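Local coordinates for protein ammonium transporter (Kuenenia stuttgartiensis, PDB 6EU6) that probably senses ammonium as a member of the ammonium transporter family and relays the signal across the membrane to a histidine kinase, at residues M15-V20 against F96-M101; V61-M66 against N146-D151; M101-T106 against F221-G226; P137-W142 against A167-S172; G329-T334 against L362-A367. All coordinates share one frame; numbering follows the deposited sequence.

Interaction 1: M15-V20 against F96-M101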
# COMPACT_ATOMS: atom_id res chain seq x y z
N MET A 15 0.56 -11.30 7.81
CA MET A 15 1.02 -10.01 7.26
C MET A 15 1.48 -10.17 5.78
O MET A 15 1.11 -9.38 4.90
CB MET A 15 2.15 -9.40 8.10
CG MET A 15 1.73 -8.32 9.09
SD MET A 15 0.88 -6.89 8.23
CE MET A 15 1.42 -6.67 6.54
N ALA A 16 2.31 -11.17 5.54
CA ALA A 16 2.76 -11.49 4.19
C ALA A 16 1.59 -11.77 3.30
O ALA A 16 1.59 -11.35 2.15
CB ALA A 16 3.70 -12.68 4.23
N ALA A 17 0.59 -12.47 3.80
CA ALA A 17 -0.54 -12.77 2.98
C ALA A 17 -1.28 -11.48 2.54
O ALA A 17 -1.76 -11.33 1.40
CB ALA A 17 -1.49 -13.72 3.67
N CYS A 18 -1.40 -10.57 3.46
CA CYS A 18 -2.03 -9.31 3.16
C CYS A 18 -1.18 -8.54 2.13
O CYS A 18 -1.73 -7.87 1.24
CB CYS A 18 -2.21 -8.45 4.41
SG CYS A 18 -3.36 -9.15 5.62
N MET A 19 0.14 -8.63 2.22
CA MET A 19 0.97 -7.95 1.22
C MET A 19 0.73 -8.57 -0.17
O MET A 19 0.70 -7.89 -1.20
CB MET A 19 2.46 -8.03 1.59
CG MET A 19 2.82 -7.35 2.86
SD MET A 19 4.45 -7.69 3.51
CE MET A 19 5.48 -6.90 2.25
N VAL A 20 0.63 -9.88 -0.20
CA VAL A 20 0.30 -10.59 -1.46
C VAL A 20 -1.09 -10.27 -1.98
O VAL A 20 -1.32 -10.10 -3.20
CB VAL A 20 0.44 -12.12 -1.28
CG1 VAL A 20 -0.01 -12.85 -2.54
CG2 VAL A 20 1.92 -12.46 -0.95
N PHE A 96 -2.11 -20.08 7.23
CA PHE A 96 -1.61 -20.85 6.10
C PHE A 96 -2.66 -20.86 5.01
O PHE A 96 -2.36 -20.71 3.83
CB PHE A 96 -1.32 -22.26 6.52
CG PHE A 96 -0.78 -23.11 5.43
CD1 PHE A 96 0.58 -23.08 5.11
CD2 PHE A 96 -1.62 -23.92 4.71
CE1 PHE A 96 1.07 -23.91 4.09
CE2 PHE A 96 -1.14 -24.73 3.67
CZ PHE A 96 0.21 -24.74 3.38
N PHE A 97 -3.90 -21.13 5.38
CA PHE A 97 -4.98 -21.22 4.42
C PHE A 97 -5.14 -19.90 3.61
O PHE A 97 -5.26 -19.93 2.38
CB PHE A 97 -6.27 -21.53 5.14
CG PHE A 97 -7.38 -21.93 4.24
CD1 PHE A 97 -8.21 -21.00 3.68
CD2 PHE A 97 -7.65 -23.27 4.04
CE1 PHE A 97 -9.25 -21.37 2.85
CE2 PHE A 97 -8.73 -23.64 3.25
CZ PHE A 97 -9.51 -22.68 2.63
N PHE A 98 -5.08 -18.76 4.31
CA PHE A 98 -5.30 -17.52 3.63
C PHE A 98 -4.11 -17.17 2.74
O PHE A 98 -4.30 -16.65 1.63
CB PHE A 98 -5.58 -16.38 4.62
CG PHE A 98 -5.92 -15.08 3.94
CD1 PHE A 98 -6.94 -14.99 2.99
CD2 PHE A 98 -5.14 -13.96 4.15
CE1 PHE A 98 -7.20 -13.82 2.29
CE2 PHE A 98 -5.40 -12.78 3.47
CZ PHE A 98 -6.43 -12.70 2.55
N PHE A 99 -2.92 -17.41 3.26
CA PHE A 99 -1.68 -17.30 2.49
C PHE A 99 -1.73 -18.07 1.18
O PHE A 99 -1.49 -17.52 0.10
CB PHE A 99 -0.51 -17.69 3.35
CG PHE A 99 0.86 -17.39 2.73
CD1 PHE A 99 1.38 -16.12 2.73
CD2 PHE A 99 1.60 -18.39 2.15
CE1 PHE A 99 2.67 -15.86 2.17
CE2 PHE A 99 2.87 -18.14 1.61
CZ PHE A 99 3.39 -16.85 1.59
N GLN A 100 -2.20 -19.30 1.24
CA GLN A 100 -2.26 -20.08 0.04
C GLN A 100 -3.42 -19.59 -0.83
O GLN A 100 -3.34 -19.70 -2.02
CB GLN A 100 -2.41 -21.58 0.36
CG GLN A 100 -1.23 -22.20 1.13
CD GLN A 100 0.06 -22.16 0.30
OE1 GLN A 100 0.02 -22.17 -0.90
NE2 GLN A 100 1.19 -22.06 0.96
N MET A 101 -4.52 -19.04 -0.25
CA MET A 101 -5.57 -18.49 -1.07
C MET A 101 -5.08 -17.34 -1.93
O MET A 101 -5.41 -17.24 -3.11
CB MET A 101 -6.77 -18.03 -0.20
CG MET A 101 -7.93 -17.44 -0.98
SD MET A 101 -9.28 -16.94 0.14
CE MET A 101 -9.87 -18.60 0.46
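Ala17 sets its methyl against the ring of Phe98 and the base of Phe99, where helices 2-34 and 93-114 of the Amt membrane bundle run side by side. The two short segments lie nearly parallel, at 20°, with their axes 8.8 Å apart, and Ala17 and Phe99 come within 4.7 Å from CA to CA. The small alanine suits so close an approach of the two backbones, and the CB of Ala17, aimed at the other helix, lies 3.8 Å from the CA of Phe99. Both phenylalanines turn CG anti to the backbone N (chi1 -176° in Phe98, -170° in Phe99), which brings both rings round toward the alanine. The two rings then meet it differently. Phe99 offers its edge, so the methyl lies near the ring plane beside CD1, while Phe98 comes in obliquely, with CD2 3.7 Å from Ala17 CB. Beyond, Phe98 meets the ring of Phe221 of a second subunit edge-to-face, and Met15 touches Met15 of both other subunits, which places this helix pair beside the trimer interface. One residue earlier, Ala16 reaches the outer part of the Phe99 ring: its CB stands 3.9 Å from Phe99 CE1.

Interaction 2: V61-M66 against N146-D151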
# COMPACT_ATOMS: atom_id res chain seq x y z
N VAL A 61 -13.02 -25.77 -3.07
CA VAL A 61 -12.32 -26.98 -3.52
C VAL A 61 -10.83 -26.92 -3.69
O VAL A 61 -10.11 -27.93 -3.43
CB VAL A 61 -12.97 -27.57 -4.79
CG1 VAL A 61 -14.45 -27.71 -4.57
CG2 VAL A 61 -12.73 -26.71 -5.96
N GLY A 62 -10.33 -25.76 -4.10
CA GLY A 62 -8.90 -25.71 -4.45
C GLY A 62 -7.96 -26.10 -3.33
O GLY A 62 -7.01 -26.87 -3.52
N PHE A 63 -8.16 -25.53 -2.14
CA PHE A 63 -7.28 -25.81 -1.06
C PHE A 63 -7.28 -27.34 -0.77
O PHE A 63 -6.23 -27.91 -0.47
CB PHE A 63 -7.65 -25.03 0.19
CG PHE A 63 -6.69 -25.23 1.34
CD1 PHE A 63 -5.55 -24.41 1.47
CD2 PHE A 63 -6.89 -26.24 2.30
CE1 PHE A 63 -4.66 -24.59 2.50
CE2 PHE A 63 -5.97 -26.46 3.29
CZ PHE A 63 -4.86 -25.62 3.43
N GLY A 64 -8.45 -27.97 -0.84
CA GLY A 64 -8.51 -29.39 -0.51
C GLY A 64 -7.75 -30.24 -1.52
O GLY A 64 -6.92 -31.05 -1.15
N PHE A 65 -7.98 -29.98 -2.79
CA PHE A 65 -7.27 -30.68 -3.85
C PHE A 65 -5.77 -30.52 -3.71
O PHE A 65 -5.01 -31.45 -4.00
CB PHE A 65 -7.66 -30.18 -5.23
CG PHE A 65 -8.99 -30.65 -5.73
CD1 PHE A 65 -9.67 -31.73 -5.17
CD2 PHE A 65 -9.56 -30.03 -6.82
CE1 PHE A 65 -10.91 -32.15 -5.67
CE2 PHE A 65 -10.77 -30.49 -7.37
CZ PHE A 65 -11.47 -31.56 -6.78
N MET A 66 -5.33 -29.33 -3.28
CA MET A 66 -3.92 -29.00 -3.25
C MET A 66 -3.21 -29.56 -2.00
O MET A 66 -2.10 -30.08 -2.07
CB MET A 66 -3.76 -27.46 -3.24
CG MET A 66 -2.30 -27.02 -3.38
SD MET A 66 -2.29 -25.34 -4.14
CE MET A 66 -0.52 -24.94 -4.08
N ASN A 146 3.12 -32.07 0.23
CA ASN A 146 3.68 -32.45 1.53
C ASN A 146 3.52 -31.41 2.62
O ASN A 146 3.93 -31.64 3.72
CB ASN A 146 5.18 -32.74 1.40
CG ASN A 146 6.00 -31.51 1.00
OD1 ASN A 146 5.68 -30.78 0.10
ND2 ASN A 146 7.05 -31.34 1.62
N LEU A 147 3.03 -30.22 2.30
CA LEU A 147 3.37 -29.05 3.18
C LEU A 147 2.44 -28.93 4.39
O LEU A 147 2.82 -28.41 5.40
CB LEU A 147 3.27 -27.75 2.37
CG LEU A 147 3.90 -26.42 2.79
CD1 LEU A 147 5.41 -26.53 2.82
CD2 LEU A 147 3.45 -25.39 1.73
N PHE A 148 1.19 -29.30 4.25
CA PHE A 148 0.22 -29.01 5.31
C PHE A 148 -0.22 -30.29 6.06
O PHE A 148 -0.22 -30.30 7.30
CB PHE A 148 -1.03 -28.32 4.72
CG PHE A 148 -1.98 -27.83 5.75
CD1 PHE A 148 -1.65 -26.72 6.55
CD2 PHE A 148 -3.15 -28.50 6.00
CE1 PHE A 148 -2.54 -26.27 7.52
CE2 PHE A 148 -4.05 -28.05 6.97
CZ PHE A 148 -3.75 -26.93 7.73
N SER A 149 -0.66 -31.31 5.32
CA SER A 149 -1.31 -32.53 5.86
C SER A 149 -0.18 -33.45 6.29
O SER A 149 0.88 -33.53 5.61
CB SER A 149 -2.22 -33.21 4.83
OG SER A 149 -3.49 -32.58 4.72
N PRO A 150 -0.37 -34.15 7.43
CA PRO A 150 0.72 -34.97 8.04
C PRO A 150 1.14 -36.16 7.16
O PRO A 150 0.30 -36.77 6.54
CB PRO A 150 0.11 -35.47 9.35
CG PRO A 150 -1.36 -35.49 9.09
CD PRO A 150 -1.65 -34.35 8.13
N ASP A 151 2.44 -36.42 7.05
CA ASP A 151 2.95 -37.69 6.52
C ASP A 151 2.56 -38.01 5.10
O ASP A 151 2.09 -39.12 4.86
CB ASP A 151 2.46 -38.86 7.39
CG ASP A 151 2.77 -38.67 8.86
OD1 ASP A 151 3.95 -38.40 9.17
OD2 ASP A 151 1.83 -38.79 9.70
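The carbonyl O of Met66 is probably hydrogen-bonded to ND1 of His141, and one residue later the O of Phe67 takes a hydrogen bond from Ser149 OG; beside these ties to the end of helix 40-67, the rings of Phe63 and Phe148 meet. Serine suits its place because its short hydroxyl can reach a main-chain carbonyl near the end of a helix. Across the two segments themselves the contact is wholly aromatic. Phe63 points its edge at Phe148 in a T-shaped (edge-to-face) pair: the planes stand at 78°, the centroids of the Phe63 and Phe148 rings lie 5.6 Å apart, and CZ at the far end of the Phe63 ring sits over the centre of the Phe148 face, 4.2 Å from CD2 of Phe148. Phe63 carries CG anti to its backbone N (chi1 -176°), a setting that carries the ring out from the helix and leaves its outermost carbon to make the touch. Phe148 comes from a loop with no regular secondary structure, between helices 121-144 and 155-158, and its CB already points at the helix. Both rings belong to a larger aromatic group at this end of the Amt bundle: Phe148 also stacks on Phe96, and Phe63 meets Phe97 and Phe67. Chemically, the pair brings the weakly positive hydrogens of one ring edge against the electron-rich face of the other. Such an attraction depends on the angle between the rings, and the contact across the two segments, small in buried surface, is made without a hydrogen bond.

Interaction 3: M101-T106 against F221-G226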
# COMPACT_ATOMS: atom_id res chain seq x y z
N MET A 101 -4.52 -19.04 -0.25
CA MET A 101 -5.57 -18.49 -1.07
C MET A 101 -5.08 -17.34 -1.93
O MET A 101 -5.41 -17.24 -3.11
CB MET A 101 -6.77 -18.03 -0.20
CG MET A 101 -7.93 -17.44 -0.98
SD MET A 101 -9.28 -16.94 0.14
CE MET A 101 -9.87 -18.60 0.46
N VAL A 102 -4.31 -16.42 -1.33
CA VAL A 102 -3.85 -15.30 -2.12
C VAL A 102 -2.80 -15.75 -3.17
O VAL A 102 -2.66 -15.14 -4.22
CB VAL A 102 -3.40 -14.10 -1.26
CG1 VAL A 102 -4.58 -13.58 -0.43
CG2 VAL A 102 -2.25 -14.42 -0.34
N PHE A 103 -2.00 -16.79 -2.87
CA PHE A 103 -1.21 -17.45 -3.95
C PHE A 103 -2.08 -17.90 -5.14
O PHE A 103 -1.77 -17.63 -6.29
CB PHE A 103 -0.38 -18.61 -3.35
CG PHE A 103 0.95 -18.19 -2.80
CD1 PHE A 103 1.09 -17.00 -2.13
CD2 PHE A 103 2.03 -19.02 -2.89
CE1 PHE A 103 2.30 -16.60 -1.62
CE2 PHE A 103 3.27 -18.60 -2.44
CZ PHE A 103 3.40 -17.41 -1.78
N ALA A 104 -3.20 -18.55 -4.85
CA ALA A 104 -4.08 -19.01 -5.89
C ALA A 104 -4.64 -17.81 -6.68
O ALA A 104 -4.73 -17.90 -7.90
CB ALA A 104 -5.25 -19.86 -5.35
N SER A 105 -5.00 -16.72 -5.99
CA SER A 105 -5.48 -15.57 -6.67
C SER A 105 -4.43 -14.96 -7.60
O SER A 105 -4.80 -14.32 -8.62
CB SER A 105 -5.93 -14.52 -5.66
OG SER A 105 -7.04 -15.07 -4.92
N THR A 106 -3.19 -15.02 -7.18
CA THR A 106 -2.04 -14.59 -8.03
C THR A 106 -1.96 -15.41 -9.33
O THR A 106 -1.87 -14.92 -10.42
CB THR A 106 -0.73 -14.65 -7.26
OG1 THR A 106 -0.88 -13.96 -6.03
CG2 THR A 106 0.38 -14.00 -8.00
N PHE A 221 7.78 -9.13 -1.72
CA PHE A 221 8.42 -9.27 -0.43
C PHE A 221 7.67 -10.21 0.51
O PHE A 221 8.31 -11.09 1.20
CB PHE A 221 8.66 -7.91 0.28
CG PHE A 221 9.64 -6.99 -0.43
CD1 PHE A 221 10.74 -7.49 -1.14
CD2 PHE A 221 9.45 -5.62 -0.41
CE1 PHE A 221 11.61 -6.62 -1.77
CE2 PHE A 221 10.32 -4.77 -1.08
CZ PHE A 221 11.40 -5.28 -1.74
N GLY A 222 6.34 -10.06 0.53
CA GLY A 222 5.51 -10.98 1.30
C GLY A 222 5.44 -12.36 0.66
O GLY A 222 5.42 -13.39 1.31
N PHE A 223 5.33 -12.35 -0.65
CA PHE A 223 5.25 -13.62 -1.41
C PHE A 223 6.41 -14.53 -1.08
O PHE A 223 6.23 -15.70 -0.67
CB PHE A 223 5.19 -13.24 -2.88
CG PHE A 223 4.49 -14.21 -3.75
CD1 PHE A 223 5.23 -15.25 -4.33
CD2 PHE A 223 3.22 -14.00 -4.16
CE1 PHE A 223 4.60 -16.14 -5.19
CE2 PHE A 223 2.55 -14.92 -4.97
CZ PHE A 223 3.26 -16.00 -5.46
N ASN A 224 7.63 -13.94 -1.11
CA ASN A 224 8.86 -14.65 -0.79
C ASN A 224 9.12 -14.82 0.71
O ASN A 224 9.30 -15.92 1.20
CB ASN A 224 10.06 -13.97 -1.45
CG ASN A 224 10.18 -14.31 -2.95
OD1 ASN A 224 9.73 -13.61 -3.80
ND2 ASN A 224 10.86 -15.38 -3.23
N GLY A 225 9.16 -13.71 1.44
CA GLY A 225 9.36 -13.77 2.88
C GLY A 225 8.36 -14.64 3.61
O GLY A 225 8.71 -15.34 4.57
N GLY A 226 7.10 -14.51 3.25
CA GLY A 226 6.01 -15.28 3.90
C GLY A 226 6.21 -16.78 3.65
O GLY A 226 5.75 -17.64 4.48
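Phe103 and Phe223 form a stacked pair that probably corresponds to the phenylalanine gate of Amt proteins, with one ring from helix 93-114 and the other from helix 206-226. The rings lie face to face with their planes 9° apart and the centroids of Phe103 and Phe223 separated by 4.0 Å. CZ of each ring sits over the centre of the other, an offset (parallel-displaced) stack with substantial overlap. Phe223 gets there with CG roughly anti to the backbone N (chi1 -153°), which carries its ring across toward helix 93-114. Its own carbonyl also takes part: Phe223 O lies in the plane of the Phe103 ring, 3.5 Å from Phe103 CZ, where the ring hydrogens are weakly positive. In Amt proteins the gate lies on the extracellular side of the twin-histidine pore; consistent with this, the Phe223 ring meets His171, while Val170 touches both phenylalanines. A bound MES molecule, probably from the crystallisation liquor, lies about 5 Å from the Phe103 side chain and may mark a pocket. Flat apolar rings would suit closing a narrow path, as in other Amt proteins. Thr106 borders the stack at the edge of the Phe223 ring, its OG1 in the ring plane and 3.7 Å from Phe223 CE2. Thr106 OG1 is fixed by donating to Val102 O at 2.8 Å, and the backbone N of Thr106 reaches the same oxygen from the opposite face of its plane.

Interaction 4: P137-W142 against A167-S172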
# COMPACT_ATOMS: atom_id res chain seq x y z
N PRO A 137 -4.54 -26.08 -8.25
CA PRO A 137 -4.37 -26.85 -7.05
C PRO A 137 -3.88 -28.34 -7.26
O PRO A 137 -3.23 -28.89 -6.40
CB PRO A 137 -5.78 -26.86 -6.42
CG PRO A 137 -6.70 -26.74 -7.59
CD PRO A 137 -5.95 -25.89 -8.62
N ILE A 138 -4.18 -28.95 -8.40
CA ILE A 138 -3.69 -30.32 -8.64
C ILE A 138 -2.18 -30.33 -8.90
O ILE A 138 -1.45 -31.06 -8.23
CB ILE A 138 -4.47 -31.00 -9.79
CG1 ILE A 138 -5.88 -31.27 -9.31
CG2 ILE A 138 -3.77 -32.31 -10.20
CD1 ILE A 138 -6.90 -31.59 -10.40
N PHE A 139 -1.69 -29.47 -9.78
CA PHE A 139 -0.22 -29.25 -9.85
C PHE A 139 0.39 -28.86 -8.52
O PHE A 139 1.45 -29.33 -8.15
CB PHE A 139 0.23 -28.28 -10.96
CG PHE A 139 1.71 -28.24 -11.15
CD1 PHE A 139 2.52 -27.38 -10.37
CD2 PHE A 139 2.36 -29.10 -12.04
CE1 PHE A 139 3.92 -27.39 -10.51
CE2 PHE A 139 3.77 -29.11 -12.16
CZ PHE A 139 4.54 -28.24 -11.41
N GLY A 140 -0.33 -28.05 -7.76
CA GLY A 140 0.17 -27.64 -6.47
C GLY A 140 0.34 -28.82 -5.54
O GLY A 140 1.23 -28.83 -4.70
N HIS A 141 -0.60 -29.76 -5.62
CA HIS A 141 -0.50 -30.99 -4.82
C HIS A 141 0.80 -31.75 -5.21
O HIS A 141 1.58 -32.16 -4.35
CB HIS A 141 -1.69 -31.88 -5.02
CG HIS A 141 -1.72 -33.04 -4.08
ND1 HIS A 141 -2.12 -32.91 -2.77
CD2 HIS A 141 -1.36 -34.34 -4.25
CE1 HIS A 141 -2.05 -34.09 -2.17
NE2 HIS A 141 -1.60 -34.97 -3.05
N TRP A 142 1.04 -31.84 -6.50
CA TRP A 142 2.21 -32.60 -6.98
C TRP A 142 3.48 -32.04 -6.42
O TRP A 142 4.40 -32.82 -6.08
CB TRP A 142 2.25 -32.64 -8.49
CG TRP A 142 1.07 -33.24 -9.12
CD1 TRP A 142 0.05 -33.95 -8.49
CD2 TRP A 142 0.70 -33.19 -10.50
NE1 TRP A 142 -0.92 -34.30 -9.41
CE2 TRP A 142 -0.51 -33.86 -10.64
CE3 TRP A 142 1.29 -32.62 -11.62
CZ2 TRP A 142 -1.16 -33.95 -11.86
CZ3 TRP A 142 0.66 -32.74 -12.80
CH2 TRP A 142 -0.54 -33.38 -12.91
N ALA A 167 7.65 -20.10 -8.39
CA ALA A 167 8.01 -19.69 -9.72
C ALA A 167 7.26 -20.51 -10.81
O ALA A 167 6.80 -19.97 -11.84
CB ALA A 167 9.52 -19.81 -9.93
N THR A 168 7.17 -21.82 -10.56
CA THR A 168 6.44 -22.73 -11.39
C THR A 168 4.99 -22.86 -10.88
O THR A 168 4.05 -22.68 -11.64
CB THR A 168 7.14 -24.13 -11.45
OG1 THR A 168 8.39 -24.01 -12.15
CG2 THR A 168 6.31 -25.07 -12.22
N VAL A 169 4.83 -23.13 -9.61
CA VAL A 169 3.52 -23.49 -9.06
C VAL A 169 2.50 -22.34 -9.26
O VAL A 169 1.34 -22.58 -9.64
CB VAL A 169 3.65 -23.85 -7.60
CG1 VAL A 169 2.26 -24.11 -6.94
CG2 VAL A 169 4.45 -25.13 -7.46
N VAL A 170 2.94 -21.10 -9.04
CA VAL A 170 2.12 -19.93 -9.29
C VAL A 170 2.33 -19.38 -10.70
O VAL A 170 1.41 -19.26 -11.50
CB VAL A 170 2.36 -18.88 -8.19
CG1 VAL A 170 1.57 -17.58 -8.49
CG2 VAL A 170 1.85 -19.44 -6.84
N HIS A 171 3.55 -18.96 -11.02
CA HIS A 171 3.77 -18.08 -12.10
C HIS A 171 3.76 -18.82 -13.44
O HIS A 171 3.05 -18.46 -14.35
CB HIS A 171 5.07 -17.33 -11.79
CG HIS A 171 4.87 -16.35 -10.67
ND1 HIS A 171 4.06 -15.24 -10.79
CD2 HIS A 171 5.38 -16.32 -9.43
CE1 HIS A 171 4.08 -14.57 -9.66
NE2 HIS A 171 4.83 -15.23 -8.80
N SER A 172 4.57 -19.86 -13.59
CA SER A 172 4.52 -20.62 -14.89
C SER A 172 3.17 -21.24 -15.12
O SER A 172 2.60 -21.16 -16.24
CB SER A 172 5.65 -21.63 -15.01
OG SER A 172 6.87 -20.93 -15.06
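Phe139 turns CG anti to its backbone N (chi1 -171°), sending its ring toward helix 167-185, and Val169 holds CG1 in the same relation to its own N (chi1 175°), so that its two methyls divide the work. CG2 of Val169 lies in the plane of the phenylalanine ring, at its edge, 3.8 Å from Phe139 CE1. CG1 of Val169 turns to the backbone of the other helix and rests 4.1 Å from Gly140 CA. With no side chain at Gly140, the main chains can draw close, Gly140 and Val169 standing 5.9 Å apart from CA to CA. Thr168 adds a third touch: its CG2 comes to the ring obliquely, 3.7 Å from Phe139 CZ and as near to CE1. The threonine is thus two-sided, giving its methyl to the aromatic ring and its hydroxyl to Thr334 OG1 in a hydrogen bond. Segment 167-172 is a wider pi-type turn, in which Ser172 N bonds Ala167 O, and the backbone N atoms of Ala167, Thr168 and Val169 at the start of this helix are all bonded by the carboxylate of Asp163. The segments run antiparallel, at 169°, on two membrane helices joined by loops and the short helix 155-158. Two residues after Val169, His171 is hydrogen-bonded to His326, consistent with the twin-histidine pair of the Amt pore. Around the contact, Ala367 of helix 353-385 touches both Phe139 and Thr168, whereas Val170 turns to Phe103, Thr106 and Ala107 of helix 93-114.

Interaction 5: G329-T334 against L362-A367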
# COMPACT_ATOMS: atom_id res chain seq x y z
N GLY A 329 9.84 -16.40 -17.20
CA GLY A 329 10.48 -16.09 -15.95
C GLY A 329 10.42 -17.21 -14.91
O GLY A 329 11.40 -17.44 -14.24
N GLY A 330 9.31 -17.93 -14.84
CA GLY A 330 9.22 -18.97 -13.84
C GLY A 330 10.11 -20.13 -14.25
O GLY A 330 10.70 -20.78 -13.41
N VAL A 331 10.16 -20.44 -15.54
CA VAL A 331 11.03 -21.53 -16.01
C VAL A 331 12.50 -21.23 -15.67
O VAL A 331 13.19 -22.05 -15.06
CB VAL A 331 10.92 -21.72 -17.50
CG1 VAL A 331 12.07 -22.58 -18.02
CG2 VAL A 331 9.55 -22.26 -17.87
N ILE A 332 12.92 -20.01 -15.95
CA ILE A 332 14.26 -19.64 -15.69
C ILE A 332 14.60 -19.72 -14.20
O ILE A 332 15.65 -20.28 -13.80
CB ILE A 332 14.58 -18.20 -16.21
CG1 ILE A 332 14.38 -18.11 -17.70
CG2 ILE A 332 15.95 -17.78 -15.73
CD1 ILE A 332 14.20 -16.70 -18.23
N GLY A 333 13.75 -19.15 -13.34
CA GLY A 333 14.02 -19.25 -11.93
C GLY A 333 14.04 -20.70 -11.43
O GLY A 333 14.82 -21.10 -10.56
N THR A 334 13.09 -21.49 -11.93
CA THR A 334 12.95 -22.85 -11.46
C THR A 334 14.24 -23.64 -11.85
O THR A 334 14.78 -24.44 -11.01
CB THR A 334 11.68 -23.43 -12.04
OG1 THR A 334 10.53 -22.67 -11.51
CG2 THR A 334 11.56 -24.97 -11.72
N LEU A 362 12.10 -31.45 -15.36
CA LEU A 362 10.95 -32.32 -15.45
C LEU A 362 9.73 -31.60 -14.89
O LEU A 362 8.65 -31.69 -15.42
CB LEU A 362 11.19 -33.63 -14.69
CG LEU A 362 9.92 -34.43 -14.36
CD1 LEU A 362 9.30 -34.88 -15.68
CD2 LEU A 362 10.25 -35.62 -13.47
N GLY A 363 9.91 -30.90 -13.78
CA GLY A 363 8.81 -30.08 -13.22
C GLY A 363 8.32 -29.02 -14.18
O GLY A 363 7.10 -28.80 -14.34
N VAL A 364 9.26 -28.38 -14.84
CA VAL A 364 8.95 -27.36 -15.83
C VAL A 364 8.10 -27.91 -16.97
O VAL A 364 7.14 -27.27 -17.41
CB VAL A 364 10.25 -26.76 -16.39
CG1 VAL A 364 10.04 -26.06 -17.71
CG2 VAL A 364 10.84 -25.80 -15.37
N ILE A 365 8.50 -29.06 -17.49
CA ILE A 365 7.78 -29.70 -18.61
C ILE A 365 6.44 -30.22 -18.23
O ILE A 365 5.49 -30.16 -19.02
CB ILE A 365 8.68 -30.84 -19.21
CG1 ILE A 365 9.77 -30.18 -20.02
CG2 ILE A 365 7.86 -31.78 -20.06
CD1 ILE A 365 11.04 -30.98 -20.09
N VAL A 366 6.33 -30.80 -17.05
CA VAL A 366 5.04 -31.24 -16.55
C VAL A 366 4.09 -30.05 -16.34
O VAL A 366 2.95 -30.13 -16.73
CB VAL A 366 5.20 -32.03 -15.26
CG1 VAL A 366 3.84 -32.28 -14.61
CG2 VAL A 366 5.94 -33.35 -15.54
N ALA A 367 4.59 -28.95 -15.78
CA ALA A 367 3.76 -27.72 -15.56
C ALA A 367 3.23 -27.16 -16.88
O ALA A 367 2.00 -26.88 -17.05
CB ALA A 367 4.55 -26.65 -14.78
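Val364 directs its branched side chain at helix 322-340 and gives each methyl a different partner. CG1 of Val364 goes to Val331, 3.8 Å from CG2 and 4.0 Å from CG1 of that residue, the two valines crossing at about a right angle. CG2 of Val364 lies 3.8 Å from CG2 of Thr334, the side chains sliding past each other in opposite directions. The split follows from the valine torsion: with chi1 at 161°, CG1 is anti to the backbone N and CG2 stands beside it. Compact beta-branched residues suit two helices whose main chains approach to 6.2 Å between the CA atoms of Val331 and Val364. In the Amt fold these are the helix that carries His326, the partner of His171 in the probable twin-histidine pair, and the long helix 353-385 packed against it. Thr334 turns its methyl to the valine while its hydroxyl is bonded on another side. Thr334 OG1 donates to Gly330 O at 2.7 Å, tilted 32° from the carbonyl plane, and the backbone N of Thr334 reaches that oxygen from the opposite face. The same hydroxyl is hydrogen-bonded to Thr168 OG1 of helix 167-185, which fixes its rotation. Further out, Val331 rests on Trp176 of that helix. On the side of 353-385, Gln360 NE2 bonds the carbonyl of Thr334, a polar tie one turn before Val364.

How the interactions relate
Interactions 1 to 4 touch in a ring within one Amt helix bundle, and interaction 5 joins it through interaction 4. Interactions 1 and 3 lie closest, about 6 Å between centres; they share Met101 and helix 93-114, so the trimer-facing pair continues into the probable gate. Interaction 2 touches interaction 1 through Phe96 and Phe97, and interaction 4 through His141. Interaction 4, its centre about 13 Å from that of interaction 3, carries His171 and Val170 against the probable gate; the Thr168-Thr334 hydrogen bond leads to interaction 5, about 10 Å between centres. Along the sequence, interaction 2 crosses interactions 1, 3 and 4, interaction 4 is nested inside interaction 3, and interaction 5 follows all. Helices distant in sequence thereby meet around the probable pore.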